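LanC-like protein GCR2 (Arabidopsis thaliana, PDB 3T33) binds zinc and may play a role in abscisic acid signalling. Local coordinates at residues L170-A175 and Y222-K227; K93-Q96 and N100-D103; T297-A302 and F343-R348. One frame throughout, in Å; residues are numbered along the deposited sequence.

Interaction 1 of 3, residues L170-A175 and Y222-K227; sequences LLYGRA and YEWHGK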
loop_
_atom_site.group_PDB
_atom_site.type_symbol
_atom_site.label_atom_id
_atom_site.label_comp_id
_atom_site.label_asym_id
_atom_site.label_seq_id
_atom_site.Cartn_x
_atom_site.Cartn_y
_atom_site.Cartn_z
ATOM N N LEU A 170 -11.434 -1.037 -4.620
ATOM C CA LEU A 170 -10.624 -1.680 -3.550
ATOM C C LEU A 170 -11.073 -1.221 -2.222
ATOM O O LEU A 170 -11.049 -1.982 -1.307
ATOM C CB LEU A 170 -9.111 -1.360 -3.660
ATOM C CG LEU A 170 -7.960 -2.374 -3.469
ATOM C CD1 LEU A 170 -6.757 -1.699 -2.752
ATOM C CD2 LEU A 170 -8.311 -3.637 -2.843
ATOM N N LEU A 171 -11.403 0.042 -2.075
ATOM C CA LEU A 171 -11.759 0.535 -0.747
ATOM C C LEU A 171 -13.129 0.070 -0.232
ATOM O O LEU A 171 -13.271 -0.243 0.969
ATOM C CB LEU A 171 -11.570 2.040 -0.671
ATOM C CG LEU A 171 -10.226 2.476 -0.077
ATOM C CD1 LEU A 171 -9.065 1.818 -0.710
ATOM C CD2 LEU A 171 -10.018 3.958 -0.044
ATOM N N TYR A 172 -14.105 -0.091 -1.137
ATOM C CA TYR A 172 -15.528 -0.417 -0.721
ATOM C C TYR A 172 -16.161 -1.615 -1.433
ATOM O O TYR A 172 -17.094 -2.214 -0.929
ATOM C CB TYR A 172 -16.440 0.830 -0.750
ATOM C CG TYR A 172 -15.945 1.948 0.187
ATOM C CD1 TYR A 172 -15.915 1.778 1.592
ATOM C CD2 TYR A 172 -15.486 3.153 -0.319
ATOM C CE1 TYR A 172 -15.459 2.780 2.427
ATOM C CE2 TYR A 172 -15.020 4.166 0.526
ATOM C CZ TYR A 172 -15.006 3.968 1.874
ATOM O OH TYR A 172 -14.534 4.973 2.682
ATOM N N GLY A 173 -15.537 -2.047 -2.513
ATOM C CA GLY A 173 -16.067 -3.053 -3.374
ATOM C C GLY A 173 -15.463 -4.415 -3.298
ATOM O O GLY A 173 -14.737 -4.780 -2.375
ATOM N N ARG A 174 -15.831 -5.182 -4.290
ATOM C CA ARG A 174 -15.489 -6.555 -4.397
ATOM C C ARG A 174 -13.971 -6.800 -4.513
ATOM O O ARG A 174 -13.504 -7.765 -3.985
ATOM C CB ARG A 174 -16.236 -7.175 -5.630
ATOM C CG ARG A 174 -17.656 -7.736 -5.304
ATOM C CD ARG A 174 -18.424 -8.231 -6.590
ATOM N NE ARG A 174 -19.335 -7.197 -7.054
ATOM C CZ ARG A 174 -20.608 -7.108 -6.702
ATOM N NH1 ARG A 174 -21.143 -8.014 -5.921
ATOM N NH2 ARG A 174 -21.320 -6.082 -7.114
ATOM N N ALA A 175 -13.218 -5.988 -5.251
ATOM C CA ALA A 175 -11.771 -6.215 -5.326
ATOM C C ALA A 175 -11.217 -6.205 -3.873
ATOM O O ALA A 175 -10.442 -7.084 -3.497
ATOM C CB ALA A 175 -11.077 -5.149 -6.204
ATOM N N TYR A 222 -15.303 0.179 -14.932
ATOM C CA TYR A 222 -15.989 0.223 -13.657
ATOM C C TYR A 222 -16.257 1.645 -13.310
ATOM O O TYR A 222 -15.641 2.560 -13.842
ATOM C CB TYR A 222 -15.129 -0.427 -12.518
ATOM C CG TYR A 222 -14.789 -1.834 -12.863
ATOM C CD1 TYR A 222 -15.680 -2.824 -12.643
ATOM C CD2 TYR A 222 -13.604 -2.147 -13.523
ATOM C CE1 TYR A 222 -15.397 -4.137 -12.989
ATOM C CE2 TYR A 222 -13.327 -3.443 -13.907
ATOM C CZ TYR A 222 -14.219 -4.440 -13.624
ATOM O OH TYR A 222 -13.977 -5.780 -14.010
ATOM N N GLU A 223 -17.132 1.811 -12.347
ATOM C CA GLU A 223 -17.518 3.105 -11.903
ATOM C C GLU A 223 -17.661 3.027 -10.416
ATOM O O GLU A 223 -18.176 2.031 -9.865
ATOM C CB GLU A 223 -18.898 3.416 -12.469
ATOM C CG GLU A 223 -18.887 3.845 -13.952
ATOM C CD GLU A 223 -20.320 4.174 -14.532
ATOM O OE1 GLU A 223 -21.302 4.324 -13.721
ATOM O OE2 GLU A 223 -20.420 4.294 -15.798
ATOM N N TRP A 224 -17.213 4.084 -9.761
ATOM C CA TRP A 224 -17.515 4.225 -8.355
ATOM C C TRP A 224 -17.972 5.642 -8.161
ATOM O O TRP A 224 -17.338 6.538 -8.679
ATOM C CB TRP A 224 -16.276 3.924 -7.498
ATOM C CG TRP A 224 -16.600 3.958 -6.092
ATOM C CD1 TRP A 224 -17.370 3.050 -5.401
ATOM C CD2 TRP A 224 -16.189 4.945 -5.139
ATOM N NE1 TRP A 224 -17.478 3.438 -4.079
ATOM C CE2 TRP A 224 -16.743 4.577 -3.884
ATOM C CE3 TRP A 224 -15.411 6.096 -5.218
ATOM C CZ2 TRP A 224 -16.553 5.330 -2.731
ATOM C CZ3 TRP A 224 -15.228 6.868 -4.047
ATOM C CH2 TRP A 224 -15.798 6.475 -2.830
ATOM N N HIS A 225 -19.066 5.854 -7.428
ATOM C CA HIS A 225 -19.635 7.219 -7.296
ATOM C C HIS A 225 -19.929 7.812 -8.697
ATOM O O HIS A 225 -19.625 8.990 -8.979
ATOM C CB HIS A 225 -18.623 8.114 -6.568
ATOM C CG HIS A 225 -18.725 8.040 -5.084
ATOM N ND1 HIS A 225 -18.106 8.954 -4.249
ATOM C CD2 HIS A 225 -19.405 7.180 -4.278
ATOM C CE1 HIS A 225 -18.395 8.658 -2.991
ATOM N NE2 HIS A 225 -19.176 7.583 -2.980
ATOM N N GLY A 226 -20.441 6.960 -9.587
ATOM C CA GLY A 226 -20.608 7.323 -11.001
ATOM C C GLY A 226 -19.372 7.755 -11.794
ATOM O O GLY A 226 -19.496 8.056 -12.993
ATOM N N LYS A 227 -18.193 7.762 -11.154
ATOM C CA LYS A 227 -16.881 8.067 -11.809
ATOM C C LYS A 227 -16.061 6.859 -12.339
ATOM O O LYS A 227 -16.013 5.784 -11.725
ATOM C CB LYS A 227 -15.993 8.883 -10.875
ATOM C CG LYS A 227 -16.082 10.403 -11.038
ATOM C CD LYS A 227 -16.070 11.124 -9.687
ATOM C CE LYS A 227 -15.535 12.551 -9.803
ATOM N NZ LYS A 227 -14.061 12.588 -10.137
#
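Y172 meets W224 through CD2 and CE2 of its ring, and the two side chains alone make this contact, which buries 85 Å² in total. Traced outward, the phenol side chain leaves with CG beside the backbone N and anti to the carbonyl carbon (chi1 -59°), a setting that swings the ring toward the indole. CB is still at a distance, 4.4 Å from NE1 of W224. The real meeting begins one bond beyond CG: Y172 CD2 lies 3.4 Å from W224 CZ2. Next round the ring, Y172 CE2 stands 3.8 Å from W224 CZ2 and also approaches CH2. The phenol tip then draws away, and Y172 OH ends 5.8 Å from W224 CZ2. The planes are close to parallel, at 19°, yet the centroid of the Y172 ring and that of the indole six-membered ring are 5.8 Å apart. Such a slide leaves hardly any overlap, which makes this a glancing aromatic contact.

Each ring has company from its sequence neighbour. L171 CB sits over the rim of one face of Y172, and H225 CD2 lies 3.6 Å above the plane of the W224 ring, toward its rim. H225 belongs to the type I' turn from W224 to K227, closed by backbone bonds running both ways between its end residues. On a wider scale, the W224 ring is stacked instead with that of H234, and its side chain is about 10 Å from the bound zinc ion. No strand is involved: L170-A175 leads through the N-cap residue G173 into helix 174-188, whereas Y222-K227 lies in the loop between helix 195-212, on which R174 packs, and helix 236-244, on which Y222 packs.

Interaction 2 of 3, residues K93-Q96 and N100-D103; sequences KSYQ and NEDD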
loop_
_atom_site.group_PDB
_atom_site.type_symbol
_atom_site.label_atom_id
_atom_site.label_comp_id
_atom_site.label_asym_id
_atom_site.label_seq_id
_atom_site.Cartn_x
_atom_site.Cartn_y
_atom_site.Cartn_z
ATOM N N LYS A 93 3.106 -5.732 11.886
ATOM C CA LYS A 93 4.299 -5.524 11.082
ATOM C C LYS A 93 5.548 -5.453 11.995
ATOM O O LYS A 93 6.635 -5.962 11.670
ATOM C CB LYS A 93 4.146 -4.195 10.361
ATOM C CG LYS A 93 5.383 -3.766 9.653
ATOM C CD LYS A 93 5.360 -4.122 8.161
ATOM C CE LYS A 93 6.151 -5.273 7.876
ATOM N NZ LYS A 93 5.878 -5.745 6.477
ATOM N N SER A 94 5.384 -4.840 13.145
ATOM C CA SER A 94 6.467 -4.735 14.098
ATOM C C SER A 94 6.806 -6.072 14.697
ATOM O O SER A 94 7.966 -6.401 14.939
ATOM C CB SER A 94 6.059 -3.801 15.211
ATOM O OG SER A 94 7.142 -3.653 16.093
ATOM N N TYR A 95 5.788 -6.844 14.987
ATOM C CA TYR A 95 6.061 -8.182 15.400
ATOM C C TYR A 95 6.819 -8.937 14.270
ATOM O O TYR A 95 7.741 -9.690 14.548
ATOM C CB TYR A 95 4.737 -8.898 15.784
ATOM C CG TYR A 95 4.871 -10.375 15.773
ATOM C CD1 TYR A 95 5.643 -11.039 16.747
ATOM C CD2 TYR A 95 4.316 -11.113 14.740
ATOM C CE1 TYR A 95 5.829 -12.443 16.684
ATOM C CE2 TYR A 95 4.472 -12.466 14.665
ATOM C CZ TYR A 95 5.221 -13.136 15.643
ATOM O OH TYR A 95 5.358 -14.502 15.537
ATOM N N GLN A 96 6.401 -8.782 13.016
ATOM C CA GLN A 96 6.985 -9.561 11.921
ATOM C C GLN A 96 8.487 -9.247 11.809
ATOM O O GLN A 96 9.278 -10.106 11.383
ATOM C CB GLN A 96 6.339 -9.172 10.590
ATOM C CG GLN A 96 5.059 -9.892 10.177
ATOM C CD GLN A 96 4.706 -9.572 8.659
ATOM O OE1 GLN A 96 4.700 -8.388 8.227
ATOM N NE2 GLN A 96 4.440 -10.631 7.857
ATOM N N ASN A 100 8.964 -9.356 18.619
ATOM C CA ASN A 100 8.437 -8.993 19.960
ATOM C C ASN A 100 6.970 -9.522 20.135
ATOM O O ASN A 100 6.037 -8.987 19.511
ATOM C CB ASN A 100 8.461 -7.464 20.075
ATOM C CG ASN A 100 8.322 -6.936 21.513
ATOM O OD1 ASN A 100 7.856 -7.630 22.424
ATOM N ND2 ASN A 100 8.731 -5.670 21.703
ATOM N N GLU A 101 6.791 -10.560 20.968
ATOM C CA GLU A 101 5.483 -11.207 21.146
ATOM C C GLU A 101 4.543 -10.267 21.849
ATOM O O GLU A 101 3.333 -10.435 21.747
ATOM C CB GLU A 101 5.524 -12.577 21.871
ATOM C CG GLU A 101 6.662 -13.602 21.435
ATOM C CD GLU A 101 6.359 -14.533 20.201
ATOM O OE1 GLU A 101 5.160 -14.866 19.917
ATOM O OE2 GLU A 101 7.362 -14.968 19.537
ATOM N N ASP A 102 5.056 -9.248 22.526
ATOM C CA ASP A 102 4.139 -8.263 23.108
ATOM C C ASP A 102 3.432 -7.429 22.026
ATOM O O ASP A 102 2.308 -6.929 22.251
ATOM C CB ASP A 102 4.838 -7.339 24.119
ATOM C CG ASP A 102 5.294 -8.084 25.399
ATOM O OD1 ASP A 102 4.800 -9.222 25.707
ATOM O OD2 ASP A 102 6.180 -7.527 26.107
ATOM N N ASP A 103 4.123 -7.243 20.893
ATOM C CA ASP A 103 3.552 -6.542 19.734
ATOM C C ASP A 103 2.343 -7.381 19.210
ATOM O O ASP A 103 1.325 -6.832 18.889
ATOM C CB ASP A 103 4.577 -6.320 18.597
ATOM C CG ASP A 103 5.471 -5.069 18.802
ATOM O OD1 ASP A 103 5.161 -4.182 19.624
ATOM O OD2 ASP A 103 6.522 -4.967 18.113
#
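Across the two helix ends, S94 and D103 form the polar link, S94 OG donating to D103 OD2 at 2.5 Å. That is very short, so its exact length is doubtful. S94 holds OG anti to its own N (chi1 -177°), which presents the hydroxyl to the carboxylate. The other carboxylate oxygen, D103 OD1, pairs in a salt bridge with K60, which would balance the charge of this buried aspartate.

N100 is the N-cap of helix 101-118: its OD1 takes the N-H of D102 at 3.2 Å, the donor standing 38° out of the carbonyl plane. Separately, the backbone N of D103 bonds N100 O at 2.9 Å.

Van der Waals contacts make up the rest. N100 O also lies at the edge of the Y95 ring, near its plane, 3.5 Å from CD1. Further along that ring, Y95 CE1 is 4.1 Å from E101 OE1, with the carboxylate turned 68° from the ring plane. At the root of the side chain, Y95 CB rests 3.8 Å from D103 CB.

The contact ties together the ends of a helical hairpin, helix 84-98 and helix 101-118 with two residues between them, as in the alpha/alpha barrel of LanC-like proteins; S94 and K93 also touch helix 392-402.

Interaction 3 of 3, residues T297-A302 and F343-R348; sequences TLVKAA and FLSLYR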
loop_
_atom_site.group_PDB
_atom_site.type_symbol
_atom_site.label_atom_id
_atom_site.label_comp_id
_atom_site.label_asym_id
_atom_site.label_seq_id
_atom_site.Cartn_x
_atom_site.Cartn_y
_atom_site.Cartn_z
ATOM N N THR A 297 0.863 -1.445 -9.698
ATOM C CA THR A 297 0.107 -2.422 -10.476
ATOM C C THR A 297 0.905 -2.888 -11.681
ATOM O O THR A 297 0.890 -4.063 -12.019
ATOM C CB THR A 297 -1.210 -1.823 -10.964
ATOM O OG1 THR A 297 -1.868 -1.182 -9.866
ATOM C CG2 THR A 297 -2.100 -2.879 -11.539
ATOM N N LEU A 298 1.573 -1.978 -12.368
ATOM C CA LEU A 298 2.416 -2.400 -13.524
ATOM C C LEU A 298 3.580 -3.281 -13.027
ATOM O O LEU A 298 3.942 -4.268 -13.651
ATOM C CB LEU A 298 2.916 -1.192 -14.297
ATOM C CG LEU A 298 1.733 -0.496 -14.988
ATOM C CD1 LEU A 298 2.204 0.765 -15.606
ATOM C CD2 LEU A 298 1.158 -1.459 -16.058
ATOM N N VAL A 299 4.119 -2.983 -11.855
ATOM C CA VAL A 299 5.193 -3.855 -11.347
ATOM C C VAL A 299 4.684 -5.245 -11.265
ATOM O O VAL A 299 5.386 -6.181 -11.710
ATOM C CB VAL A 299 5.794 -3.405 -9.973
ATOM C CG1 VAL A 299 6.520 -4.582 -9.257
ATOM C CG2 VAL A 299 6.726 -2.250 -10.175
ATOM N N LYS A 300 3.466 -5.401 -10.722
ATOM C CA LYS A 300 2.831 -6.736 -10.620
ATOM C C LYS A 300 2.549 -7.310 -12.024
ATOM O O LYS A 300 2.838 -8.462 -12.319
ATOM C CB LYS A 300 1.544 -6.673 -9.770
ATOM C CG LYS A 300 0.747 -7.930 -9.764
ATOM C CD LYS A 300 1.437 -9.023 -9.009
ATOM C CE LYS A 300 0.616 -10.234 -9.038
ATOM N NZ LYS A 300 1.381 -11.451 -8.571
ATOM N N ALA A 301 1.998 -6.511 -12.908
ATOM C CA ALA A 301 1.838 -7.010 -14.302
ATOM C C ALA A 301 3.200 -7.506 -14.796
ATOM O O ALA A 301 3.330 -8.637 -15.289
ATOM C CB ALA A 301 1.308 -5.929 -15.188
ATOM N N ALA A 302 4.233 -6.695 -14.596
ATOM C CA ALA A 302 5.550 -7.062 -15.070
ATOM C C ALA A 302 6.011 -8.389 -14.546
ATOM O O ALA A 302 6.579 -9.156 -15.305
ATOM C CB ALA A 302 6.566 -5.991 -14.726
ATOM N N PHE A 343 9.405 2.825 -5.201
ATOM C CA PHE A 343 10.812 2.438 -5.391
ATOM C C PHE A 343 11.162 1.067 -4.896
ATOM O O PHE A 343 11.842 0.328 -5.565
ATOM C CB PHE A 343 11.721 3.545 -4.838
ATOM C CG PHE A 343 11.303 4.903 -5.315
ATOM C CD1 PHE A 343 11.136 5.129 -6.680
ATOM C CD2 PHE A 343 11.021 5.924 -4.416
ATOM C CE1 PHE A 343 10.771 6.384 -7.148
ATOM C CE2 PHE A 343 10.655 7.171 -4.852
ATOM C CZ PHE A 343 10.493 7.413 -6.223
ATOM N N LEU A 344 10.669 0.720 -3.721
ATOM C CA LEU A 344 10.726 -0.638 -3.187
ATOM C C LEU A 344 10.139 -1.639 -4.139
ATOM O O LEU A 344 10.681 -2.731 -4.288
ATOM C CB LEU A 344 9.950 -0.743 -1.883
ATOM C CG LEU A 344 10.647 0.069 -0.813
ATOM C CD1 LEU A 344 9.781 0.045 0.484
ATOM C CD2 LEU A 344 12.075 -0.438 -0.519
ATOM N N SER A 345 9.071 -1.287 -4.811
ATOM C CA SER A 345 8.477 -2.246 -5.723
ATOM C C SER A 345 9.364 -2.476 -6.954
ATOM O O SER A 345 9.451 -3.584 -7.476
ATOM C CB SER A 345 7.064 -1.782 -6.182
ATOM O OG SER A 345 6.266 -2.929 -6.577
ATOM N N LEU A 346 10.001 -1.403 -7.421
ATOM C CA LEU A 346 10.824 -1.449 -8.649
ATOM C C LEU A 346 12.127 -2.218 -8.312
ATOM O O LEU A 346 12.598 -3.086 -9.076
ATOM C CB LEU A 346 11.098 -0.016 -9.135
ATOM C CG LEU A 346 9.881 0.551 -9.870
ATOM C CD1 LEU A 346 9.949 2.046 -9.973
ATOM C CD2 LEU A 346 9.828 -0.095 -11.244
ATOM N N TYR A 347 12.570 -2.008 -7.083
ATOM C CA TYR A 347 13.720 -2.711 -6.550
ATOM C C TYR A 347 13.455 -4.180 -6.389
ATOM O O TYR A 347 14.272 -4.980 -6.804
ATOM C CB TYR A 347 14.150 -2.099 -5.200
ATOM C CG TYR A 347 15.331 -2.789 -4.557
ATOM C CD1 TYR A 347 16.596 -2.895 -5.229
ATOM C CD2 TYR A 347 15.219 -3.341 -3.274
ATOM C CE1 TYR A 347 17.688 -3.525 -4.597
ATOM C CE2 TYR A 347 16.326 -3.956 -2.639
ATOM C CZ TYR A 347 17.544 -4.032 -3.317
ATOM O OH TYR A 347 18.590 -4.658 -2.698
ATOM N N ARG A 348 12.314 -4.562 -5.812
ATOM C CA ARG A 348 11.962 -5.967 -5.800
ATOM C C ARG A 348 11.965 -6.570 -7.201
ATOM O O ARG A 348 12.430 -7.688 -7.375
ATOM C CB ARG A 348 10.598 -6.214 -5.185
ATOM C CG ARG A 348 10.409 -5.811 -3.700
ATOM C CD ARG A 348 9.144 -6.524 -3.102
ATOM N NE ARG A 348 7.944 -5.916 -3.662
ATOM C CZ ARG A 348 7.083 -6.555 -4.424
ATOM N NH1 ARG A 348 7.220 -7.843 -4.666
ATOM N NH2 ARG A 348 6.055 -5.892 -4.917
#
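V299 and S345 face each other between helix 291-305 and helix 336-350, with a methyl group against a hydroxyl. V299 CG1 lies 3.2 Å from S345 OG, the closest approach here, and V299 CB follows at 3.5 Å. V299 CG1 is also 3.6 Å from the backbone oxygen S345 O, so it leans on the partner helix as well as on its side chain. The second branch, V299 CG2, is 3.7 Å from S345 OG and meets L346 CD2 at 3.9 Å, the purely apolar part of the contact. No hydrogen bond crosses between the segments.

Two torsions set up this first shell. V299 places CG1 anti to its backbone N (chi1 160°) and CG2 anti to the carbonyl carbon, which puts CG1 against S345 and lets CG2 reach both S345 and L346. S345 OG is likewise anti to its own N, at -155°, and is fixed from outside: it hydrogen-bonds E414 OE2, near the C-terminus. That same E414 oxygen, outside both segments, also takes a salt bridge from R348 NH2, one turn on from S345. The valine thus lies against a hydroxyl whose polar need is met elsewhere.

Further out, L346 touches Y355 of helix 353-375, and T297 OG1 bonds Y413 OH. The approach of the backbones is close, with V299 CA and L346 CA 6.7 Å apart. Helix 308-324, which intervenes in the chain, packs against L298 and F343, one from each segment. Such helix-on-helix packing, with the connecting helix laid behind the pair, is characteristic of the alpha/alpha barrel of LanC-like proteins.

How the interactions relate
Along the chain the contacts come in series: interaction 2 first, then interaction 1, then interaction 3, all within the LanC-like region. They share no helix and do not touch. Interactions 1 and 2 lie on opposite sides of the chain's centre, their centres 33 Å apart; interaction 3 is 23 Å from the first and 27 Å from the second, centre to centre. Interaction 2 joins helices adjacent in sequence, interaction 3 joins helices with another between them, and interaction 1 links two loop regions. Together they sample different parts of the all-helical barrel, the W224 side chain of interaction 1 about 10 Å from the zinc ion and the other two away from it.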